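Local coordinates for mediator of RNA polymerase II transcription subunit 18 (Schizosaccharomyces pombe, PDB 3C0T), which works as a component of the Mediator complex, the coactivator that bridges gene-specific regulatory proteins and the basal RNA polymerase II transcription machinery, at residues A[32-37]-A[137-142]; A[70-75]-A[150-155]. All blocks are in the same frame, centred on the assembly; numbering follows the deposited sequence.

Contact 1: A[32-37]-A[137-142]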
# COMPACT_ATOMS: atom_id res chain seq x y z
N ILE A 32 6.49 7.84 5.39
CA ILE A 32 5.25 7.10 5.46
C ILE A 32 5.38 6.07 6.59
O ILE A 32 6.33 5.28 6.61
CB ILE A 32 4.99 6.30 4.15
CG1 ILE A 32 4.70 7.25 2.98
CG2 ILE A 32 3.87 5.29 4.38
CD1 ILE A 32 3.43 8.08 3.12
N LEU A 33 4.45 6.10 7.53
CA LEU A 33 4.41 5.11 8.60
C LEU A 33 2.93 4.92 8.92
O LEU A 33 2.33 5.75 9.60
CB LEU A 33 5.17 5.57 9.84
CG LEU A 33 5.39 4.40 10.82
CD1 LEU A 33 6.35 3.39 10.20
CD2 LEU A 33 5.94 4.91 12.15
N GLU A 34 2.36 3.83 8.41
CA GLU A 34 0.93 3.55 8.60
C GLU A 34 0.65 2.21 9.27
O GLU A 34 1.39 1.24 9.09
CB GLU A 34 0.22 3.56 7.24
CG GLU A 34 0.54 4.76 6.36
CD GLU A 34 0.09 4.59 4.91
OE1 GLU A 34 0.10 3.45 4.39
OE2 GLU A 34 -0.27 5.61 4.28
N PHE A 35 -0.43 2.16 10.04
CA PHE A 35 -0.84 0.93 10.69
C PHE A 35 -2.12 0.50 9.97
O PHE A 35 -3.09 1.27 9.90
CB PHE A 35 -1.14 1.16 12.18
CG PHE A 35 -1.10 -0.10 13.00
CD1 PHE A 35 -0.01 -0.38 13.82
CD2 PHE A 35 -2.13 -1.02 12.92
CE1 PHE A 35 0.05 -1.57 14.55
CE2 PHE A 35 -2.08 -2.22 13.65
CZ PHE A 35 -0.98 -2.49 14.47
N TRP A 36 -2.10 -0.70 9.41
CA TRP A 36 -3.25 -1.23 8.68
C TRP A 36 -3.85 -2.42 9.39
O TRP A 36 -3.13 -3.33 9.80
CB TRP A 36 -2.86 -1.69 7.27
CG TRP A 36 -2.52 -0.60 6.31
CD1 TRP A 36 -1.33 0.07 6.21
CD2 TRP A 36 -3.38 -0.04 5.30
NE1 TRP A 36 -1.40 0.99 5.20
CE2 TRP A 36 -2.65 0.95 4.63
CE3 TRP A 36 -4.71 -0.29 4.91
CZ2 TRP A 36 -3.18 1.70 3.57
CZ3 TRP A 36 -5.24 0.46 3.86
CH2 TRP A 36 -4.48 1.44 3.20
N VAL A 37 -5.18 -2.42 9.53
CA VAL A 37 -5.88 -3.56 10.12
C VAL A 37 -6.97 -3.90 9.11
O VAL A 37 -7.71 -3.03 8.65
CB VAL A 37 -6.50 -3.22 11.52
CG1 VAL A 37 -5.54 -2.37 12.32
CG2 VAL A 37 -7.82 -2.51 11.35
N THR A 137 1.93 9.58 -7.69
CA THR A 137 2.62 9.36 -6.44
C THR A 137 3.48 8.12 -6.57
O THR A 137 3.05 7.11 -7.14
CB THR A 137 1.63 9.15 -5.28
OG1 THR A 137 0.85 10.33 -5.09
CG2 THR A 137 2.37 8.82 -3.98
N VAL A 138 4.70 8.19 -6.07
CA VAL A 138 5.57 7.03 -6.12
C VAL A 138 6.02 6.76 -4.70
O VAL A 138 6.69 7.57 -4.07
CB VAL A 138 6.75 7.24 -7.08
CG1 VAL A 138 7.03 8.70 -7.23
CG2 VAL A 138 7.97 6.49 -6.60
N ARG A 139 5.61 5.60 -4.21
CA ARG A 139 5.91 5.18 -2.85
C ARG A 139 6.86 3.99 -2.86
O ARG A 139 6.69 3.04 -3.63
CB ARG A 139 4.58 4.82 -2.16
CG ARG A 139 4.72 4.15 -0.81
CD ARG A 139 3.37 3.70 -0.25
NE ARG A 139 2.52 4.81 0.15
CZ ARG A 139 1.60 4.74 1.11
NH1 ARG A 139 1.42 3.59 1.76
NH2 ARG A 139 0.89 5.81 1.44
N ILE A 140 7.90 4.05 -2.03
CA ILE A 140 8.85 2.95 -1.90
C ILE A 140 8.70 2.55 -0.44
O ILE A 140 8.94 3.35 0.47
CB ILE A 140 10.30 3.38 -2.26
CG1 ILE A 140 11.24 2.17 -2.18
CG2 ILE A 140 10.77 4.51 -1.36
CD1 ILE A 140 12.60 2.42 -2.81
N TYR A 141 8.29 1.31 -0.20
CA TYR A 141 8.03 0.88 1.17
C TYR A 141 8.34 -0.57 1.49
O TYR A 141 8.63 -1.38 0.62
CB TYR A 141 6.55 1.11 1.50
CG TYR A 141 5.61 0.19 0.75
CD1 TYR A 141 5.21 0.47 -0.56
CD2 TYR A 141 5.12 -0.98 1.35
CE1 TYR A 141 4.34 -0.37 -1.25
CE2 TYR A 141 4.25 -1.83 0.66
CZ TYR A 141 3.87 -1.53 -0.64
OH TYR A 141 3.00 -2.37 -1.32
N GLN A 142 8.22 -0.87 2.78
CA GLN A 142 8.46 -2.20 3.29
C GLN A 142 7.27 -2.52 4.18
O GLN A 142 6.77 -1.63 4.88
CB GLN A 142 9.75 -2.20 4.11
CG GLN A 142 10.46 -3.54 4.12
CD GLN A 142 11.91 -3.39 4.47
OE1 GLN A 142 12.27 -2.98 5.59
NE2 GLN A 142 12.78 -3.70 3.51
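Arg139 and Glu34 reach for each other from opposite directions and meet end-on, each terminal nitrogen of the guanidinium taking one carboxylate oxygen. Arg139 NH1 donates to Glu34 OE1 at 2.9 Å, and Arg139 NH2 to Glu34 OE2 at 3.1 Å. This is a two-pronged salt bridge, but not a coplanar one: the two flat groups are turned 61° apart, and both oxygens are approached from above the carboxylate plane. The arginine starts out fully extended, with CG anti to its own nitrogen (chi1 171°), and then bends at chi3, which turns the NH1 and NH2 end of the guanidinium toward the acid.

Glu34 OE1 has a second donor from its own strand. Trp36 NE1, two residues on, reaches it at 3.0 Å, with the oxygen close to the indole plane. The two N-H groups come at OE1 from opposite faces of the carboxylate, so three hydrogen bonds in all fix the rotation of the acid.

Ile32, two residues before the glutamate, completes the contact. Its side chain crosses that of Arg139 at about a right angle and sets CG2 over one guanidinium face, 3.9 Å above the plane and toward the rim. The CD1 methyl of Ile32 lies 3.8 Å from Arg139 NH2, so the cation rests against hydrocarbon as well as being paired with the acid.

The two strands belong to one curled antiparallel sheet but are not neighbours in it. The Glu34-Arg139 pair spans strand 118-133, which lies between them, antiparallel to both 27-41 and 136-146, and whose Glu130 forms a second salt bridge with Arg139 NH2. On its other flank strand 27-41 pairs with 56-61, while strand 136-146 also pairs with 165-173.

Contact 2: A[70-75]-A[150-155]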
# COMPACT_ATOMS: atom_id res chain seq x y z
N THR A 70 -0.82 4.68 25.31
CA THR A 70 -1.36 3.35 25.60
C THR A 70 -2.52 2.94 24.70
O THR A 70 -2.65 1.77 24.32
CB THR A 70 -1.81 3.25 27.09
OG1 THR A 70 -2.83 4.23 27.35
CG2 THR A 70 -0.63 3.49 28.02
N GLU A 71 -3.37 3.90 24.34
CA GLU A 71 -4.51 3.62 23.48
C GLU A 71 -4.61 4.61 22.33
O GLU A 71 -5.51 5.45 22.27
CB GLU A 71 -5.80 3.60 24.30
CG GLU A 71 -5.98 2.29 25.07
CD GLU A 71 -6.97 2.39 26.21
OE1 GLU A 71 -8.10 2.87 25.98
OE2 GLU A 71 -6.62 1.98 27.34
N TRP A 72 -3.66 4.49 21.41
CA TRP A 72 -3.56 5.33 20.23
C TRP A 72 -4.71 5.08 19.26
O TRP A 72 -5.19 6.00 18.61
CB TRP A 72 -2.25 5.06 19.51
CG TRP A 72 -2.12 3.61 19.10
CD1 TRP A 72 -1.71 2.57 19.88
CD2 TRP A 72 -2.47 3.05 17.82
NE1 TRP A 72 -1.79 1.39 19.17
CE2 TRP A 72 -2.25 1.66 17.91
CE3 TRP A 72 -2.95 3.59 16.62
CZ2 TRP A 72 -2.50 0.80 16.83
CZ3 TRP A 72 -3.19 2.74 15.55
CH2 TRP A 72 -2.97 1.35 15.67
N SER A 73 -5.14 3.82 19.16
CA SER A 73 -6.20 3.45 18.24
C SER A 73 -7.53 4.17 18.46
O SER A 73 -8.32 4.32 17.53
CB SER A 73 -6.42 1.93 18.27
OG SER A 73 -6.60 1.47 19.59
N LYS A 74 -7.77 4.63 19.69
CA LYS A 74 -9.01 5.35 20.00
C LYS A 74 -8.82 6.85 19.77
O LYS A 74 -9.79 7.58 19.57
CB LYS A 74 -9.44 5.10 21.44
CG LYS A 74 -10.26 3.83 21.64
CD LYS A 74 -10.99 3.86 22.98
CE LYS A 74 -12.03 2.74 23.07
NZ LYS A 74 -12.84 2.82 24.32
N ASN A 75 -7.57 7.29 19.79
CA ASN A 75 -7.24 8.70 19.57
C ASN A 75 -6.77 8.95 18.14
O ASN A 75 -5.95 9.84 17.91
CB ASN A 75 -6.15 9.15 20.54
CG ASN A 75 -6.67 9.37 21.94
OD1 ASN A 75 -7.22 8.46 22.56
ND2 ASN A 75 -6.50 10.58 22.45
N ARG A 150 -1.71 -4.84 17.49
CA ARG A 150 -2.26 -3.49 17.66
C ARG A 150 -1.34 -2.56 18.44
O ARG A 150 -1.79 -1.60 19.08
CB ARG A 150 -3.64 -3.55 18.32
CG ARG A 150 -4.60 -2.41 17.94
CD ARG A 150 -4.79 -2.29 16.42
NE ARG A 150 -5.07 -3.58 15.81
CZ ARG A 150 -6.24 -4.20 15.84
NH1 ARG A 150 -7.28 -3.64 16.46
NH2 ARG A 150 -6.38 -5.39 15.27
N SER A 151 -0.04 -2.84 18.39
CA SER A 151 0.95 -2.03 19.09
C SER A 151 1.79 -1.19 18.12
O SER A 151 2.23 -1.67 17.08
CB SER A 151 1.88 -2.92 19.92
OG SER A 151 2.92 -2.17 20.52
N ILE A 152 2.00 0.08 18.48
CA ILE A 152 2.80 0.97 17.66
C ILE A 152 4.15 1.19 18.32
O ILE A 152 4.93 2.05 17.89
CB ILE A 152 2.10 2.33 17.47
CG1 ILE A 152 1.83 2.96 18.84
CG2 ILE A 152 0.82 2.16 16.68
CD1 ILE A 152 1.21 4.35 18.76
N LYS A 153 4.43 0.43 19.37
CA LYS A 153 5.71 0.55 20.06
C LYS A 153 6.76 -0.31 19.37
O LYS A 153 6.57 -1.53 19.20
CB LYS A 153 5.58 0.12 21.53
CG LYS A 153 4.61 0.96 22.36
CD LYS A 153 4.74 0.69 23.86
CE LYS A 153 4.56 -0.78 24.20
NZ LYS A 153 3.24 -1.32 23.74
N PRO A 154 7.86 0.31 18.93
CA PRO A 154 8.91 -0.46 18.26
C PRO A 154 9.39 -1.60 19.17
O PRO A 154 9.18 -1.57 20.39
CB PRO A 154 9.98 0.59 18.00
CG PRO A 154 9.16 1.80 17.68
CD PRO A 154 8.10 1.76 18.78
N PRO A 155 10.06 -2.60 18.59
CA PRO A 155 10.37 -2.69 17.16
C PRO A 155 9.27 -3.27 16.28
O PRO A 155 8.31 -3.88 16.77
CB PRO A 155 11.60 -3.59 17.15
CG PRO A 155 11.23 -4.60 18.22
CD PRO A 155 10.67 -3.72 19.34
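Trp72 and Ile152 are the closest backbone pair, their CA atoms 8.1 Å apart, where a turn with helical angles at 72-74 faces an irregular loop, and the gap is bridged by side chains. With chi1 at 59°, Trp72 CG sits between the backbone N and the carbonyl carbon, which directs the indole across to Arg150 and Ile152. It is edge-on to the loop backbone: Trp72 NE1 donates to Arg150 O at 3.0 Å, with the oxygen almost in the ring plane and the bond bent to 141°. Ile152 CG2 stands over the six-membered ring, 3.5 Å from the centroid, as a CH-pi contact, and Ile152 CD1 reaches Trp72 CG at 3.4 Å. Ser73 CB lies on the opposite face. Arg150 lays its CD methylene 3.9 Å from Trp72 CZ2, while its guanidinium goes on to a salt bridge with Glu123. A leucine in place of Trp72 would probably leave Arg150 O without this donor and open a gap beside the Ile152 methyls. This is buried inter-loop packing beside strand 27-41: an indole covered on both faces ties the loop between strands 56-61 and 78-83 to the one between 136-146 and 156-158.

Contact 1 and contact 2 have centres about 17 Å apart, and strand 27-41 connects them. Ile32 and Glu34 serve contact 1, with Trp36 bracing the glutamate, while the intervening Phe35 is directed toward the loops of contact 2. There Phe35 CG comes within 3.6 Å of Trp72 CH2, the two rings inclined at about 50°, and Phe35 CZ packs 3.6 Å from Arg150 CA. Val37 CG1 adds a contact of 3.7 Å with Arg150 NE. The segments alternate along the chain, and each contact joins an earlier part of the Med18 family region to a later one. Contact 1 is charged and near the middle of the chain; contact 2 is largely apolar and about 20 Å from that centre.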